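Local coordinates for extracellular matrix-binding protein EbhA (Staphylococcus aureus, PDB 2DGJ) that is part of a giant cell wall-associated adhesin, probably binding extracellular matrix, and forms a piece of its rod of three-helix bundles, at residues E79-A84 / D113-V118; Q86-L91 / A97-L102; Y148-E153 / Q236-V241. All coordinates share one frame; numbering follows the deposited sequence.

Contact 1. Residues E79-A84 / D113-V118; sequences EAKAAA and DGVNTV. With ACY (acetic acid), chain D.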
loop_
_atom_site.group_PDB
_atom_site.type_symbol
_atom_site.label_atom_id
_atom_site.label_comp_id
_atom_site.label_asym_id
_atom_site.label_seq_id
_atom_site.Cartn_x
_atom_site.Cartn_y
_atom_site.Cartn_z
ATOM N N GLU A 79 -16.483 -3.207 0.576
ATOM C CA GLU A 79 -15.748 -4.363 0.082
ATOM C C GLU A 79 -14.421 -4.501 0.819
ATOM O O GLU A 79 -14.059 -5.591 1.274
ATOM C CB GLU A 79 -15.492 -4.216 -1.422
ATOM C CG GLU A 79 -14.464 -5.185 -1.973
ATOM C CD GLU A 79 -14.324 -5.095 -3.483
ATOM O OE1 GLU A 79 -14.146 -3.973 -4.009
ATOM O OE2 GLU A 79 -14.386 -6.154 -4.142
ATOM N N ALA A 80 -13.701 -3.391 0.941
ATOM C CA ALA A 80 -12.411 -3.385 1.620
ATOM C C ALA A 80 -12.565 -3.844 3.065
ATOM O O ALA A 80 -11.788 -4.665 3.546
ATOM C CB ALA A 80 -11.804 -1.991 1.575
ATOM N N LYS A 81 -13.569 -3.306 3.752
ATOM C CA LYS A 81 -13.824 -3.673 5.139
ATOM C C LYS A 81 -14.141 -5.158 5.235
ATOM O O LYS A 81 -13.708 -5.839 6.161
ATOM C CB LYS A 81 -14.991 -2.859 5.699
ATOM C CG LYS A 81 -14.696 -1.385 5.872
ATOM C CD LYS A 81 -15.837 -0.698 6.601
ATOM C CE LYS A 81 -15.503 0.748 6.913
ATOM N NZ LYS A 81 -16.557 1.399 7.743
ATOM N N ALA A 82 -14.901 -5.658 4.268
ATOM C CA ALA A 82 -15.264 -7.068 4.242
ATOM C C ALA A 82 -13.988 -7.899 4.123
ATOM O O ALA A 82 -13.815 -8.908 4.808
ATOM C CB ALA A 82 -16.200 -7.338 3.060
ATOM N N ALA A 83 -13.093 -7.451 3.249
ATOM C CA ALA A 83 -11.826 -8.128 3.018
ATOM C C ALA A 83 -10.991 -8.147 4.295
ATOM O O ALA A 83 -10.383 -9.159 4.637
ATOM C CB ALA A 83 -11.058 -7.428 1.886
ATOM N N ALA A 84 -10.979 -7.026 5.007
ATOM C CA ALA A 84 -10.214 -6.917 6.241
ATOM C C ALA A 84 -10.761 -7.845 7.317
ATOM O O ALA A 84 -10.001 -8.506 8.028
ATOM C CB ALA A 84 -10.232 -5.473 6.735
ATOM N N ASP A 113 -7.883 3.226 2.008
ATOM C CA ASP A 113 -6.498 3.239 2.463
ATOM C C ASP A 113 -6.443 2.977 3.963
ATOM O O ASP A 113 -5.563 2.268 4.446
ATOM C CB ASP A 113 -5.828 4.586 2.161
ATOM C CG ASP A 113 -5.569 4.787 0.680
ATOM O OD1 ASP A 113 -5.071 3.843 0.032
ATOM O OD2 ASP A 113 -5.849 5.893 0.170
ATOM N N GLY A 114 -7.395 3.552 4.695
ATOM C CA GLY A 114 -7.448 3.360 6.131
ATOM C C GLY A 114 -7.679 1.901 6.484
ATOM O O GLY A 114 -7.004 1.347 7.354
ATOM N N VAL A 115 -8.634 1.275 5.803
ATOM C CA VAL A 115 -8.947 -0.128 6.043
ATOM C C VAL A 115 -7.709 -0.990 5.827
ATOM O O VAL A 115 -7.294 -1.740 6.710
ATOM C CB VAL A 115 -10.061 -0.618 5.091
ATOM C CG1 VAL A 115 -10.299 -2.104 5.283
ATOM C CG2 VAL A 115 -11.343 0.150 5.357
ATOM N N ASN A 116 -7.121 -0.873 4.640
ATOM C CA ASN A 116 -5.939 -1.647 4.297
ATOM C C ASN A 116 -4.832 -1.401 5.311
ATOM O O ASN A 116 -4.092 -2.315 5.661
ATOM C CB ASN A 116 -5.456 -1.295 2.888
ATOM C CG ASN A 116 -6.534 -1.480 1.837
ATOM O OD1 ASN A 116 -7.244 -2.491 1.828
ATOM N ND2 ASN A 116 -6.656 -0.509 0.940
ATOM N N THR A 117 -4.719 -0.163 5.780
ATOM C CA THR A 117 -3.707 0.175 6.772
ATOM C C THR A 117 -4.006 -0.598 8.053
ATOM O O THR A 117 -3.091 -1.057 8.742
ATOM C CB THR A 117 -3.702 1.691 7.071
ATOM O OG1 THR A 117 -3.057 2.386 5.996
ATOM C CG2 THR A 117 -2.976 1.988 8.380
ATOM N N VAL A 118 -5.291 -0.735 8.367
ATOM C CA VAL A 118 -5.707 -1.461 9.557
ATOM C C VAL A 118 -5.464 -2.941 9.328
ATOM O O VAL A 118 -5.094 -3.666 10.251
ATOM C CB VAL A 118 -7.208 -1.235 9.866
ATOM C CG1 VAL A 118 -7.659 -2.180 10.971
ATOM C CG2 VAL A 118 -7.439 0.205 10.291
HETATM C C ACY D . -19.337 -0.836 8.122
HETATM O O ACY D . -19.260 0.311 7.747
HETATM O OXT ACY D . -19.562 -1.819 7.238
HETATM C CH3 ACY D . -19.179 -1.159 9.586
HETATM O O HOH W 1 -8.715 -5.025 2.467
#

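Contact 2. Residues Q86-L91 / A97-L102; sequences QNLGTL and AQRTAL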
loop_
_atom_site.group_PDB
_atom_site.type_symbol
_atom_site.label_atom_id
_atom_site.label_comp_id
_atom_site.label_asym_id
_atom_site.label_seq_id
_atom_site.Cartn_x
_atom_site.Cartn_y
_atom_site.Cartn_z
ATOM N N GLN A 86 -12.394 -10.566 6.872
ATOM C CA GLN A 86 -12.094 -11.927 6.453
ATOM C C GLN A 86 -10.665 -12.268 6.846
ATOM O O GLN A 86 -10.404 -13.341 7.390
ATOM C CB GLN A 86 -12.271 -12.069 4.938
ATOM C CG GLN A 86 -11.885 -13.432 4.385
ATOM C CD GLN A 86 -12.582 -14.576 5.098
ATOM O OE1 GLN A 86 -13.793 -14.538 5.331
ATOM N NE2 GLN A 86 -11.820 -15.608 5.440
ATOM N N ASN A 87 -9.746 -11.344 6.573
ATOM C CA ASN A 87 -8.339 -11.538 6.902
ATOM C C ASN A 87 -8.128 -11.580 8.413
ATOM O O ASN A 87 -7.381 -12.410 8.920
ATOM C CB ASN A 87 -7.499 -10.400 6.319
ATOM C CG ASN A 87 -6.016 -10.580 6.586
ATOM O OD1 ASN A 87 -5.334 -11.332 5.892
ATOM N ND2 ASN A 87 -5.511 -9.902 7.610
ATOM N N LEU A 88 -8.781 -10.675 9.131
ATOM C CA LEU A 88 -8.659 -10.612 10.585
ATOM C C LEU A 88 -8.970 -11.947 11.256
ATOM O O LEU A 88 -8.324 -12.333 12.236
ATOM C CB LEU A 88 -9.599 -9.533 11.132
ATOM C CG LEU A 88 -9.628 -9.345 12.651
ATOM C CD1 LEU A 88 -8.260 -8.916 13.134
ATOM C CD2 LEU A 88 -10.668 -8.303 13.020
ATOM N N GLY A 89 -9.960 -12.655 10.722
ATOM C CA GLY A 89 -10.347 -13.931 11.294
ATOM C C GLY A 89 -9.352 -15.060 11.102
ATOM O O GLY A 89 -9.528 -16.132 11.675
ATOM N N THR A 90 -8.314 -14.829 10.307
ATOM C CA THR A 90 -7.302 -15.856 10.061
ATOM C C THR A 90 -6.080 -15.684 10.957
ATOM O O THR A 90 -5.154 -16.497 10.925
ATOM C CB THR A 90 -6.843 -15.852 8.589
ATOM O OG1 THR A 90 -6.184 -14.614 8.293
ATOM C CG2 THR A 90 -8.038 -16.013 7.667
ATOM N N LEU A 91 -6.080 -14.621 11.753
ATOM C CA LEU A 91 -4.986 -14.341 12.678
ATOM C C LEU A 91 -5.214 -15.143 13.965
ATOM O O LEU A 91 -6.006 -14.747 14.821
ATOM C CB LEU A 91 -4.932 -12.838 12.976
ATOM C CG LEU A 91 -4.329 -11.912 11.909
ATOM C CD1 LEU A 91 -4.505 -12.480 10.504
ATOM C CD2 LEU A 91 -4.980 -10.547 12.026
ATOM N N ALA A 97 -9.010 -9.191 22.951
ATOM C CA ALA A 97 -9.016 -7.741 23.110
ATOM C C ALA A 97 -8.395 -7.075 21.893
ATOM O O ALA A 97 -8.878 -6.043 21.423
ATOM C CB ALA A 97 -8.254 -7.345 24.369
ATOM N N GLN A 98 -7.318 -7.669 21.386
ATOM C CA GLN A 98 -6.638 -7.121 20.222
ATOM C C GLN A 98 -7.534 -7.284 19.007
ATOM O O GLN A 98 -7.614 -6.393 18.162
ATOM C CB GLN A 98 -5.307 -7.842 19.978
ATOM C CG GLN A 98 -4.323 -7.754 21.130
ATOM C CD GLN A 98 -2.998 -8.437 20.829
ATOM O OE1 GLN A 98 -2.965 -9.579 20.372
ATOM N NE2 GLN A 98 -1.897 -7.743 21.097
ATOM N N ARG A 99 -8.214 -8.424 18.928
ATOM C CA ARG A 99 -9.102 -8.705 17.809
ATOM C C ARG A 99 -10.265 -7.719 17.716
ATOM O O ARG A 99 -10.554 -7.203 16.631
ATOM C CB ARG A 99 -9.647 -10.131 17.918
ATOM C CG ARG A 99 -10.456 -10.588 16.706
ATOM C CD ARG A 99 -11.043 -11.983 16.922
ATOM N NE ARG A 99 -10.019 -12.994 17.176
ATOM C CZ ARG A 99 -9.148 -13.430 16.270
ATOM N NH1 ARG A 99 -9.180 -12.957 15.031
ATOM N NH2 ARG A 99 -8.243 -14.340 16.601
ATOM N N THR A 100 -10.927 -7.455 18.843
ATOM C CA THR A 100 -12.064 -6.534 18.858
ATOM C C THR A 100 -11.640 -5.105 18.558
ATOM O O THR A 100 -12.405 -4.338 17.973
ATOM C CB THR A 100 -12.800 -6.559 20.215
ATOM O OG1 THR A 100 -12.026 -5.870 21.206
ATOM C CG2 THR A 100 -13.018 -7.989 20.665
ATOM N N ALA A 101 -10.427 -4.740 18.963
ATOM C CA ALA A 101 -9.927 -3.391 18.709
ATOM C C ALA A 101 -9.717 -3.235 17.206
ATOM O O ALA A 101 -10.103 -2.226 16.615
ATOM C CB ALA A 101 -8.615 -3.155 19.452
ATOM N N LEU A 102 -9.102 -4.242 16.598
ATOM C CA LEU A 102 -8.856 -4.240 15.162
ATOM C C LEU A 102 -10.201 -4.229 14.433
ATOM O O LEU A 102 -10.406 -3.468 13.488
ATOM C CB LEU A 102 -8.068 -5.489 14.765
ATOM C CG LEU A 102 -6.535 -5.450 14.694
ATOM C CD1 LEU A 102 -5.991 -4.105 15.154
ATOM C CD2 LEU A 102 -5.975 -6.594 15.529
#

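Contact 3. Residues Y148-E153 / Q236-V241; sequences YLDADE and QNVVGV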
loop_
_atom_site.group_PDB
_atom_site.type_symbol
_atom_site.label_atom_id
_atom_site.label_comp_id
_atom_site.label_asym_id
_atom_site.label_seq_id
_atom_site.Cartn_x
_atom_site.Cartn_y
_atom_site.Cartn_z
ATOM N N TYR A 148 19.402 -23.426 33.206
ATOM C CA TYR A 148 18.531 -22.453 33.851
ATOM C C TYR A 148 18.689 -22.610 35.355
ATOM O O TYR A 148 18.948 -21.642 36.072
ATOM C CB TYR A 148 17.061 -22.692 33.497
ATOM C CG TYR A 148 16.118 -21.953 34.419
ATOM C CD1 TYR A 148 15.878 -20.587 34.265
ATOM C CD2 TYR A 148 15.523 -22.605 35.501
ATOM C CE1 TYR A 148 15.080 -19.887 35.165
ATOM C CE2 TYR A 148 14.724 -21.912 36.411
ATOM C CZ TYR A 148 14.510 -20.555 36.238
ATOM O OH TYR A 148 13.747 -19.861 37.147
ATOM N N LEU A 149 18.533 -23.851 35.813
ATOM C CA LEU A 149 18.636 -24.196 37.223
ATOM C C LEU A 149 19.893 -23.677 37.912
ATOM O O LEU A 149 19.808 -23.078 38.981
ATOM C CB LEU A 149 18.547 -25.714 37.393
ATOM C CG LEU A 149 17.198 -26.318 37.810
ATOM C CD1 LEU A 149 16.054 -25.348 37.565
ATOM C CD2 LEU A 149 16.978 -27.608 37.042
ATOM N N ASP A 150 21.059 -23.902 37.307
ATOM C CA ASP A 150 22.307 -23.437 37.906
ATOM C C ASP A 150 22.717 -22.047 37.439
ATOM O O ASP A 150 23.868 -21.646 37.598
ATOM C CB ASP A 150 23.452 -24.423 37.633
ATOM C CG ASP A 150 23.339 -25.690 38.459
ATOM O OD1 ASP A 150 22.657 -25.651 39.503
ATOM O OD2 ASP A 150 23.940 -26.718 38.081
ATOM N N ALA A 151 21.774 -21.316 36.862
ATOM C CA ALA A 151 22.055 -19.965 36.393
ATOM C C ALA A 151 22.030 -19.051 37.608
ATOM O O ALA A 151 21.344 -19.353 38.586
ATOM C CB ALA A 151 20.993 -19.533 35.391
ATOM N N ASP A 152 22.773 -17.946 37.562
ATOM C CA ASP A 152 22.772 -17.012 38.682
ATOM C C ASP A 152 21.312 -16.692 39.011
ATOM O O ASP A 152 20.496 -16.483 38.111
ATOM C CB ASP A 152 23.521 -15.729 38.314
ATOM C CG ASP A 152 24.968 -15.985 37.940
ATOM O OD1 ASP A 152 25.633 -16.756 38.660
ATOM O OD2 ASP A 152 25.445 -15.413 36.934
ATOM N N GLU A 153 20.982 -16.656 40.294
ATOM C CA GLU A 153 19.615 -16.380 40.708
ATOM C C GLU A 153 18.989 -15.170 40.024
ATOM O O GLU A 153 17.814 -15.209 39.661
ATOM C CB GLU A 153 19.539 -16.209 42.228
ATOM C CG GLU A 153 18.201 -15.662 42.704
ATOM C CD GLU A 153 17.996 -15.800 44.199
ATOM O OE1 GLU A 153 18.964 -15.613 44.969
ATOM O OE2 GLU A 153 16.852 -16.090 44.607
ATOM N N GLN A 236 26.858 -33.447 37.818
ATOM C CA GLN A 236 26.018 -32.851 36.781
ATOM C C GLN A 236 25.582 -31.417 37.039
ATOM O O GLN A 236 25.110 -30.743 36.126
ATOM C CB GLN A 236 24.781 -33.717 36.541
ATOM C CG GLN A 236 25.060 -34.961 35.714
ATOM C CD GLN A 236 23.828 -35.825 35.523
ATOM O OE1 GLN A 236 23.408 -36.540 36.436
ATOM N NE2 GLN A 236 23.235 -35.755 34.337
ATOM N N ASN A 237 25.718 -30.953 38.277
ATOM C CA ASN A 237 25.345 -29.582 38.603
ATOM C C ASN A 237 26.249 -29.001 39.685
ATOM O O ASN A 237 27.014 -29.724 40.316
ATOM C CB ASN A 237 23.875 -29.519 39.029
ATOM C CG ASN A 237 23.607 -30.243 40.324
ATOM O OD1 ASN A 237 24.229 -31.264 40.628
ATOM N ND2 ASN A 237 22.653 -29.728 41.092
ATOM N N VAL A 238 26.159 -27.691 39.890
ATOM C CA VAL A 238 26.988 -27.001 40.872
ATOM C C VAL A 238 26.975 -27.592 42.282
ATOM O O VAL A 238 28.034 -27.922 42.826
ATOM C CB VAL A 238 26.608 -25.498 40.952
ATOM C CG1 VAL A 238 27.409 -24.800 42.050
ATOM C CG2 VAL A 238 26.887 -24.831 39.626
ATOM N N VAL A 239 25.791 -27.724 42.877
ATOM C CA VAL A 239 25.707 -28.256 44.233
ATOM C C VAL A 239 26.343 -29.638 44.303
ATOM O O VAL A 239 26.928 -30.015 45.327
ATOM C CB VAL A 239 24.246 -28.349 44.728
ATOM C CG1 VAL A 239 23.573 -26.983 44.636
ATOM C CG2 VAL A 239 23.488 -29.372 43.918
ATOM N N GLY A 240 26.229 -30.393 43.214
ATOM C CA GLY A 240 26.810 -31.718 43.182
ATOM C C GLY A 240 28.318 -31.610 43.303
ATOM O O GLY A 240 28.952 -32.388 44.015
ATOM N N VAL A 241 28.885 -30.631 42.601
ATOM C CA VAL A 241 30.323 -30.391 42.619
ATOM C C VAL A 241 30.770 -29.972 44.015
ATOM O O VAL A 241 31.702 -30.538 44.578
ATOM C CB VAL A 241 30.707 -29.271 41.627
ATOM C CG1 VAL A 241 32.151 -28.845 41.849
ATOM C CG2 VAL A 241 30.523 -29.757 40.201
HETATM O O HOH W 2 23.432 -26.917 41.619
#

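Contact 1. Residues E79-A84 / D113-V118
Val-115 packs with both methyl groups against one turn of the facing helix, from Ala-80 to Ala-84. Its CG1 lies anti to the backbone N (chi1 176°) and reaches between the two alanines. CG1 is 4.0 Å from Ala-80 CB and 3.7 Å from Ala-84 CB. The same methyl also rests on the backbone, with Val-115 CG1 3.4 Å from Ala-80 O. The other branch meets a lysine stem: Val-115 CG2 is 3.7 Å from Lys-81 CG, and the two side chains cross at about a right angle.

No direct hydrogen bond joins the segments. A water bridges them, donating to Ala-80 O at 3.3 Å and to Asn-116 OD1 at 3.0 Å. The extended chain of Lys-81 carries its ammonium past the valine. There NZ donates to Asn-107 O. Lys-81 NZ also donates to atom O of a bound acetic acid at 2.9 Å, probably from the crystallisation liquor.

The axes of the two short segments are 9.1 Å apart and run the same way, 5° from parallel. Ile-106 of helix 96-108 also touches Lys-81 and Ala-84. Near-parallel first and third helices, with the second against them, fit a three-helix bundle in the GA region.

Contact 2. Residues Q86-L91 / A97-L102
Arg-99 reaches across to Leu-88 and Leu-91, whose carbonyls lie at the edge of its guanidinium, near its plane. Just before it in the second segment, Gln-98 has other partners: its NE2 donates to Thr-178 O.

Arg-99 leaves its helix with CG anti to the backbone N (chi1 -173°). The chain then bends at chi3 (-59°), which turns the guanidinium toward the Leu-88 to Leu-91 turn, between the first and second helices of the GA three-helix bundle. Arg-99 NH2 donates to Leu-91 O at 2.9 Å. This bond is fairly straight, with an N-H...O angle of 160°, and runs nearly along the C=O axis. The second bond, from Arg-99 NH1 to Leu-88 O at 3.0 Å, is weak. Leu-88 O also accepts from Leu-91 N, closing a type I beta turn from Leu-88 to Leu-91. The arginine thus bonds firmly to the last turn carbonyl and weakly to the first. Next to this, Thr-90 OG1 donates in the carbonyl plane to Asn-87 O at 2.6 Å, an oxygen that also accepts from Thr-90 N. Beside the arginine, Leu-88 CD2 packs 3.8 Å from Arg-99 O, and Ile-94 of the connecting loop touches both side chains.

Leu-102 lies nearly one turn further along the helix, on the apolar side of the contact. Leu-102 CB is 3.8 Å from Leu-88 CD1, and Leu-102 CD2 is 4.0 Å from the same methyl. Both leucines are buried. Leu-88 also touches Glu-103 and Ile-106 on this helix, while Leu-91 also touches Asp-126 of helix 112-135.

Contact 3. Residues Y148-E153 / Q236-V241
Asp-150 accepts a hydrogen bond on its OD2 from Val-238 N, the first backbone N-H of helix 238-250. The distance from Val-238 N to Asp-150 OD2 is 3.0 Å and the N-H...O angle is 160°. The N-H meets OD2 from above the carboxylate, 54° out of its plane. The other oxygen works through a water: this donates to Asp-150 OD1 at 2.6 Å and accepts from Val-239 N at 2.8 Å. One carboxylate thus serves two successive N-H groups at the start of the helix, one directly and one by water. The helix N-terminus would probably favour the negative charge there.

Apolar atoms flank the bond. Val-238 CG2 lies 3.8 Å from Asp-150 OD2, and the two side chains slide past each other in opposite directions. Asn-237 CB also lies close to OD2. The amide of Asn-237 is nearly parallel to the carboxylate plane.

Asn-237 is the N-cap of its own helix. With chi1 at 66°, its CG sits between the backbone N and the carbonyl carbon, and OD1 can accept a weak bond from Gly-240 N. Asp-150 is positioned from its own side: Gln-146 NE2 donates to OD2, and Asn-202 ND2 donates to the backbone O of Asp-150.

The contact lies at the surface. Asp-150 directly follows helix 146-149, in a FIVAR region, and meets the start of helix 238-250, in the next GA module. Helix 199-215 adjoins both segments, through Asn-202 on one side and through Leu-203, Lys-207 and Ala-210 packed on Val-241 on the other.

In the fold
Contacts 1 and 2 belong to one GA module and share helix 73-88. Contact 1 pairs it with helix 112-135, contact 2 with helix 96-108, so together they tie the three helices of one bundle. Their centres are about 12 Å apart, and they touch where Val-118 CG1 lies 3.9 Å from Leu-102 O. Along the chain, both segments of contact 2 fall between those of contact 1. Contact 3 comes later. Its centre is about 53 Å from that of contact 1, on the opposite side of the chain's centre, and about 44 Å from that of contact 2. It joins a FIVAR region to the second GA module, in keeping with a rod of successive bundles.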